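Local atomic coordinates of SusD homolog (Bacteroides thetaiotaomicron, PDB entry 4MRU), a protein that probably binds mucin O-glycans at the bacterial surface, as a SusD-like outer membrane lipoprotein with a TPR-like helical fold. Residues Y22-T27 with A96-E101; G30-L34 with E89-Y94; A331-A335 with D350-T354. The contacts are given in a common frame with arbitrary orientation. Where two conformers were deposited one is given. Residue numbers count along the deposited sequence, not the author numbering.

Interaction 1. Residues Y22-T27 with A96-E101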
# COMPACT_ATOMS: atom_id res chain seq x y z
N TYR A 22 -27.97 -2.33 -15.62
CA TYR A 22 -26.92 -1.31 -15.42
C TYR A 22 -27.34 -0.08 -14.58
O TYR A 22 -28.38 0.54 -14.82
CB TYR A 22 -26.42 -0.82 -16.78
CG TYR A 22 -25.47 0.36 -16.69
CD1 TYR A 22 -24.13 0.19 -16.30
CD2 TYR A 22 -25.92 1.64 -16.97
CE1 TYR A 22 -23.26 1.28 -16.22
CE2 TYR A 22 -25.07 2.73 -16.88
CZ TYR A 22 -23.75 2.54 -16.52
OH TYR A 22 -22.91 3.62 -16.45
N ASP A 23 -26.49 0.28 -13.63
CA ASP A 23 -26.69 1.43 -12.80
C ASP A 23 -25.32 2.09 -12.57
O ASP A 23 -24.40 1.43 -12.07
CB ASP A 23 -27.30 1.04 -11.45
CG ASP A 23 -27.45 2.22 -10.54
OD1 ASP A 23 -28.34 3.03 -10.79
OD2 ASP A 23 -26.64 2.39 -9.61
N LEU A 24 -25.20 3.37 -12.92
CA LEU A 24 -23.88 4.02 -12.91
C LEU A 24 -23.32 4.05 -11.50
O LEU A 24 -22.16 3.75 -11.28
CB LEU A 24 -23.97 5.41 -13.50
CG LEU A 24 -22.73 6.29 -13.44
CD1 LEU A 24 -21.51 5.68 -14.12
CD2 LEU A 24 -23.08 7.60 -14.11
N GLY A 25 -24.18 4.39 -10.54
CA GLY A 25 -23.79 4.38 -9.14
C GLY A 25 -23.25 3.07 -8.63
O GLY A 25 -22.22 3.05 -7.94
N SER A 26 -23.96 1.98 -8.91
CA SER A 26 -23.50 0.65 -8.46
C SER A 26 -22.17 0.29 -9.14
O SER A 26 -21.32 -0.36 -8.51
CB SER A 26 -24.57 -0.45 -8.67
OG SER A 26 -24.94 -0.55 -10.01
N THR A 27 -21.98 0.75 -10.37
CA THR A 27 -20.79 0.44 -11.12
C THR A 27 -19.58 1.20 -10.55
O THR A 27 -18.50 0.63 -10.35
CB THR A 27 -21.01 0.77 -12.62
OG1 THR A 27 -22.04 -0.07 -13.15
CG2 THR A 27 -19.76 0.55 -13.39
N ALA A 96 -18.65 -1.09 -18.83
CA ALA A 96 -20.06 -0.71 -18.70
C ALA A 96 -20.19 0.81 -18.70
O ALA A 96 -21.07 1.38 -19.37
CB ALA A 96 -20.69 -1.31 -17.44
N VAL A 97 -19.31 1.48 -17.99
CA VAL A 97 -19.34 2.93 -17.98
C VAL A 97 -19.12 3.47 -19.37
O VAL A 97 -19.87 4.38 -19.82
CB VAL A 97 -18.28 3.55 -17.04
CG1 VAL A 97 -18.32 5.06 -17.10
CG2 VAL A 97 -18.48 3.07 -15.62
N LEU A 98 -18.10 2.93 -20.05
CA LEU A 98 -17.76 3.39 -21.39
C LEU A 98 -18.85 3.10 -22.42
O LEU A 98 -19.08 3.90 -23.29
CB LEU A 98 -16.46 2.77 -21.86
CG LEU A 98 -15.18 3.57 -21.60
CD1 LEU A 98 -14.99 4.04 -20.15
CD2 LEU A 98 -14.03 2.69 -22.06
N GLN A 99 -19.58 2.03 -22.27
CA GLN A 99 -20.59 1.75 -23.26
C GLN A 99 -21.93 2.48 -22.95
O GLN A 99 -22.72 2.74 -23.87
CB GLN A 99 -20.69 0.23 -23.47
CG GLN A 99 -21.73 -0.52 -22.68
CD GLN A 99 -21.52 -2.03 -22.76
OE1 GLN A 99 -20.37 -2.53 -22.84
NE2 GLN A 99 -22.62 -2.76 -22.74
N HIS A 100 -22.14 2.95 -21.72
CA HIS A 100 -23.41 3.63 -21.39
C HIS A 100 -23.34 5.14 -21.24
O HIS A 100 -24.36 5.80 -21.36
CB HIS A 100 -23.96 3.11 -20.08
CG HIS A 100 -24.49 1.73 -20.17
ND1 HIS A 100 -23.69 0.62 -20.04
CD2 HIS A 100 -25.75 1.27 -20.38
CE1 HIS A 100 -24.43 -0.47 -20.17
NE2 HIS A 100 -25.68 -0.10 -20.37
N GLU A 101 -22.16 5.69 -20.95
CA GLU A 101 -22.03 7.13 -20.63
C GLU A 101 -21.17 7.85 -21.65
O GLU A 101 -20.12 7.35 -22.05
CB GLU A 101 -21.39 7.32 -19.25
CG GLU A 101 -21.95 6.47 -18.12
CD GLU A 101 -23.41 6.75 -17.82
OE1 GLU A 101 -23.87 7.87 -18.11
OE2 GLU A 101 -24.09 5.85 -17.28
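In this SusD-like, largely helical fold, the first turn of helix 24-32 packs beside the C-terminal end of helix 81-100, and an aromatic stack covers the junction. Tyr22, still in the loop, makes the largest share of the contact. Its ring lies face to face on the ring of His100, with centroids 3.7 Å apart and planes only 10° apart. Within its own helix, His100 ND1 donates to Ala96 O at 2.8 Å, which orients the imidazole. The Tyr22 ring also reaches the helix itself, with Tyr22 CE1 3.8 Å from Ala96 CB. Asp23 points away from helix 81-100 and serves as N-cap of helix 24-32. Its OD2 accepts from Ser26 N at 2.8 Å, and Ser26 OG bonds back to Asp23 O at 2.9 Å. The capped turn thus starts directly after the stacked tyrosine. Leu24 leaves its backbone sideways but sends its methyls across. Leu24 CD1 is 4.3 Å from Val97 CG2, and Leu24 CD2 is 3.8 Å from Glu101 OE2. One turn on, buried Thr27 closes the apolar patch, with Thr27 CG2 3.6 Å from Val97 CG2. Val97 and Glu101 also touch helix 104-125, through Ala110 and Ala106, so the contact sits against a third helix. Glu101 is where the backbone leaves helix 81-100, and its carboxylate meets the Tyr22 hydroxyl. There Tyr22 OH donates a hydrogen bond to Glu101 OE2, at 2.7 Å and near the plane of the phenol ring.

Interaction 2. Residues G30-L34 with E89-Y94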
# COMPACT_ATOMS: atom_id res chain seq x y z
N GLY A 30 -18.74 -0.37 -7.30
CA GLY A 30 -18.06 -1.60 -7.60
C GLY A 30 -16.57 -1.36 -7.84
O GLY A 30 -15.74 -2.06 -7.30
N LEU A 31 -16.26 -0.37 -8.67
CA LEU A 31 -14.89 0.04 -8.89
C LEU A 31 -14.20 0.55 -7.62
O LEU A 31 -13.04 0.22 -7.34
CB LEU A 31 -14.85 1.10 -10.00
CG LEU A 31 -15.15 0.63 -11.43
CD1 LEU A 31 -15.36 1.84 -12.34
CD2 LEU A 31 -14.03 -0.27 -11.95
N GLN A 32 -14.89 1.39 -6.85
CA GLN A 32 -14.31 1.90 -5.60
C GLN A 32 -13.97 0.77 -4.63
O GLN A 32 -12.98 0.83 -3.89
CB GLN A 32 -15.25 2.92 -4.93
CG GLN A 32 -15.43 4.16 -5.78
CD GLN A 32 -16.36 5.23 -5.21
OE1 GLN A 32 -17.31 4.96 -4.47
NE2 GLN A 32 -16.11 6.44 -5.61
N GLY A 33 -14.75 -0.31 -4.70
CA GLY A 33 -14.50 -1.51 -3.91
C GLY A 33 -13.45 -2.45 -4.41
O GLY A 33 -13.25 -3.51 -3.85
N LEU A 34 -12.77 -2.07 -5.48
CA LEU A 34 -11.63 -2.88 -6.01
C LEU A 34 -10.29 -2.20 -5.81
O LEU A 34 -9.24 -2.69 -6.29
CB LEU A 34 -11.88 -3.12 -7.48
CG LEU A 34 -12.96 -4.17 -7.76
CD1 LEU A 34 -13.43 -4.10 -9.21
CD2 LEU A 34 -12.44 -5.57 -7.44
N GLU A 89 -12.76 -8.58 -12.43
CA GLU A 89 -13.87 -7.80 -11.86
C GLU A 89 -13.85 -6.34 -12.29
O GLU A 89 -14.90 -5.70 -12.33
CB GLU A 89 -13.85 -7.89 -10.36
CG GLU A 89 -14.23 -9.28 -9.88
CD GLU A 89 -14.20 -9.44 -8.37
OE1 GLU A 89 -14.40 -8.44 -7.66
OE2 GLU A 89 -14.00 -10.59 -7.89
N THR A 90 -12.67 -5.81 -12.58
CA THR A 90 -12.55 -4.41 -12.94
C THR A 90 -13.13 -4.16 -14.33
O THR A 90 -13.93 -3.22 -14.51
CB THR A 90 -11.09 -3.90 -12.89
OG1 THR A 90 -10.62 -3.94 -11.53
CG2 THR A 90 -11.00 -2.49 -13.37
N TYR A 91 -12.76 -4.97 -15.31
CA TYR A 91 -12.98 -4.56 -16.68
C TYR A 91 -14.44 -4.61 -17.12
O TYR A 91 -14.85 -3.75 -17.89
CB TYR A 91 -12.09 -5.37 -17.65
CG TYR A 91 -10.74 -4.70 -17.69
CD1 TYR A 91 -10.53 -3.57 -18.46
CD2 TYR A 91 -9.71 -5.15 -16.88
CE1 TYR A 91 -9.32 -2.92 -18.44
CE2 TYR A 91 -8.49 -4.50 -16.85
CZ TYR A 91 -8.29 -3.39 -17.64
OH TYR A 91 -7.07 -2.74 -17.61
N PRO A 92 -15.23 -5.56 -16.63
CA PRO A 92 -16.67 -5.43 -16.97
C PRO A 92 -17.32 -4.14 -16.41
O PRO A 92 -18.21 -3.55 -17.05
CB PRO A 92 -17.29 -6.70 -16.36
CG PRO A 92 -16.13 -7.65 -16.16
CD PRO A 92 -14.97 -6.76 -15.82
N LYS A 93 -16.86 -3.66 -15.27
CA LYS A 93 -17.44 -2.43 -14.71
C LYS A 93 -16.94 -1.21 -15.49
O LYS A 93 -17.74 -0.33 -15.85
CB LYS A 93 -17.12 -2.30 -13.23
CG LYS A 93 -17.69 -3.41 -12.36
CD LYS A 93 -17.13 -3.24 -10.94
CE LYS A 93 -17.65 -4.30 -9.97
NZ LYS A 93 -17.40 -5.66 -10.51
N TYR A 94 -15.64 -1.19 -15.77
CA TYR A 94 -15.02 -0.12 -16.55
C TYR A 94 -15.69 -0.00 -17.92
O TYR A 94 -16.09 1.09 -18.32
CB TYR A 94 -13.51 -0.36 -16.73
CG TYR A 94 -12.81 0.78 -17.48
CD1 TYR A 94 -12.66 2.02 -16.87
CD2 TYR A 94 -12.34 0.63 -18.77
CE1 TYR A 94 -12.05 3.07 -17.53
CE2 TYR A 94 -11.71 1.69 -19.45
CZ TYR A 94 -11.60 2.92 -18.81
OH TYR A 94 -11.03 4.02 -19.40
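Glu89 opens the contact on helix 81-100. Its carboxylate lies beside the end of Leu34, with Glu89 OE1 3.5 Å from Leu34 CD2. The same oxygen is hydrogen-bonded to Gln39, so its polar need is met outside the pair. Thr90 comes next and sits closest to Leu31 along the backbone, at 6.5 Å between their CA atoms. Thr90 CG2 is 4.0 Å from Leu31 CD2, and Thr90 OG1 is 3.6 Å from Leu34 CD1. That hydroxyl is bonded to Val86 O in its own helix. Lys93 then lays its aliphatic chain over the end of helix 24-32. Lys93 CE comes to 3.6 Å from Gly30 CA, a place where a CB on residue 30 would clash. Lys93 CB is 3.9 Å from Leu31 CD2. The amine folds back, and Lys93 NZ donates to Glu89 O at 3.1 Å. Tyr94 contributes mainly backbone, its N 4.2 Å from Leu31 CD2. No hydrogen bond crosses between the segments. Ile117 of helix 104-125 touches Leu31, Leu34 and Thr90. The arrangement is mainly apolar packing of three helical elements, with Leu34 just past the end of its helix, in the helical SusD-like fold.

Interaction 3. Residues A331-A335 with D350-T354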
# COMPACT_ATOMS: atom_id res chain seq x y z
N ALA A 331 2.22 14.59 2.65
CA ALA A 331 3.27 15.34 3.30
C ALA A 331 4.60 14.57 3.30
O ALA A 331 5.64 15.17 3.08
CB ALA A 331 2.87 15.74 4.73
N PHE A 332 4.57 13.26 3.56
CA PHE A 332 5.80 12.46 3.56
C PHE A 332 6.38 12.31 2.16
O PHE A 332 7.59 12.30 1.97
CB PHE A 332 5.56 11.08 4.20
CG PHE A 332 5.35 11.16 5.68
CD1 PHE A 332 6.29 11.77 6.50
CD2 PHE A 332 4.23 10.61 6.26
CE1 PHE A 332 6.09 11.83 7.87
CE2 PHE A 332 4.01 10.66 7.63
CZ PHE A 332 4.96 11.24 8.45
N LEU A 333 5.51 12.28 1.16
CA LEU A 333 5.98 12.27 -0.23
C LEU A 333 6.67 13.60 -0.55
O LEU A 333 7.73 13.63 -1.17
CB LEU A 333 4.82 12.02 -1.20
CG LEU A 333 4.31 10.57 -1.21
CD1 LEU A 333 2.93 10.47 -1.83
CD2 LEU A 333 5.28 9.69 -1.97
N ARG A 334 6.06 14.70 -0.16
CA ARG A 334 6.68 16.00 -0.36
C ARG A 334 7.99 16.12 0.44
O ARG A 334 8.93 16.72 -0.05
CB ARG A 334 5.70 17.14 -0.01
CG ARG A 334 4.57 17.21 -1.02
CD ARG A 334 3.48 18.15 -0.60
NE ARG A 334 3.79 19.52 -0.95
CZ ARG A 334 2.99 20.53 -0.67
NH1 ARG A 334 1.85 20.31 -0.03
NH2 ARG A 334 3.30 21.76 -1.06
N ALA A 335 8.05 15.53 1.64
CA ALA A 335 9.28 15.57 2.40
C ALA A 335 10.42 14.90 1.64
O ALA A 335 11.51 15.42 1.61
CB ALA A 335 9.13 14.93 3.79
N ASP A 350 10.09 20.37 7.44
CA ASP A 350 8.75 20.88 7.69
C ASP A 350 7.67 19.91 7.17
O ASP A 350 6.69 19.67 7.86
CB ASP A 350 8.59 22.27 7.09
CG ASP A 350 9.48 23.27 7.80
OD1 ASP A 350 9.85 23.00 8.97
OD2 ASP A 350 9.84 24.29 7.20
N PHE A 351 7.86 19.37 5.98
CA PHE A 351 6.92 18.37 5.45
C PHE A 351 6.91 17.12 6.31
O PHE A 351 5.85 16.54 6.54
CB PHE A 351 7.25 18.00 4.01
CG PHE A 351 6.86 19.07 3.01
CD1 PHE A 351 5.56 19.56 2.97
CD2 PHE A 351 7.79 19.58 2.13
CE1 PHE A 351 5.19 20.55 2.05
CE2 PHE A 351 7.44 20.57 1.20
CZ PHE A 351 6.14 21.07 1.18
N TYR A 352 8.09 16.69 6.76
CA TYR A 352 8.19 15.53 7.62
C TYR A 352 7.40 15.76 8.89
O TYR A 352 6.57 14.93 9.30
CB TYR A 352 9.66 15.23 7.94
CG TYR A 352 9.90 14.16 9.00
CD1 TYR A 352 9.72 12.81 8.71
CD2 TYR A 352 10.33 14.50 10.26
CE1 TYR A 352 9.95 11.85 9.66
CE2 TYR A 352 10.60 13.55 11.21
CZ TYR A 352 10.40 12.22 10.91
OH TYR A 352 10.67 11.30 11.87
N GLU A 353 7.64 16.90 9.52
CA GLU A 353 6.97 17.18 10.80
C GLU A 353 5.48 17.34 10.61
O GLU A 353 4.70 16.84 11.43
CB GLU A 353 7.58 18.41 11.45
CG GLU A 353 8.98 18.12 11.90
CD GLU A 353 9.51 19.05 12.98
OE1 GLU A 353 9.13 20.26 13.02
OE2 GLU A 353 10.31 18.55 13.79
N THR A 354 5.09 18.00 9.52
CA THR A 354 3.69 18.13 9.16
C THR A 354 3.02 16.76 8.88
O THR A 354 1.90 16.53 9.31
CB THR A 354 3.56 19.07 7.93
OG1 THR A 354 4.00 20.36 8.31
CG2 THR A 354 2.14 19.11 7.43
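Helices 327-339 and 348-363 form an antiparallel helical hairpin, in keeping with the TPR-like character of the protein. The local axes approach to 7.6 Å, and their N-to-C directions differ by 160°. Small residues allow this closeness. Ala331 and Ala335, one turn apart, leave a shallow hollow on the first helix, and the base of Phe351 fills it. Phe351 CB lies 3.4 Å from Ala331 O and 3.6 Å from Ala335 CB. The CA atoms of Ala335 and Phe351 are only 4.8 Å apart. Beyond the hollow, the Phe351 ring lies against Arg334. Arg334 CB sits over the ring face, 3.7 Å from the centroid, and Arg334 NE is 3.5 Å from Phe351 CE1. On another side of the hairpin, the Phe332 ring meets Tyr352, with Phe332 CE1 3.4 Å from Tyr352 O and 3.9 Å from Tyr352 CD1. Ala335 CB fits close to the second backbone, 3.6 Å from Tyr352 N. Near the other end, Ala331 CB meets Thr354 CG2 at 4.4 Å. The polar ends find partners outside the two segments: Arg334 NH1 forms a salt bridge with Glu233, Arg334 NH2 a hydrogen bond to Met344 O, and Tyr352 OH a hydrogen bond to Val398 O. The Tyr352 side chain is about 9 Å from a bound magnesium ion. No hydrogen bond joins the two segments, so apolar and CH-pi contacts and close shape fit hold the hairpin here.

From the N terminus, the chain enters helix 24-32 and later returns along helix 81-100. Interaction 1 joins the start of the first helix to the end of the second and closes a long loop. Interaction 2 joins the end of helix 24-32 and the residues just after it to an earlier part of helix 81-100, closing a shorter loop within the first. The two meet where Thr27 CG2 is 3.3 Å from Lys93 O, and helix 104-125 backs both. Interaction 3 follows in series. It closes a short loop between the consecutive helices 327-339 and 348-363. Its nearest atoms are about 18 Å from interaction 2. Interactions 1 and 2 hold together one helical region and interaction 3 another; none joins the two.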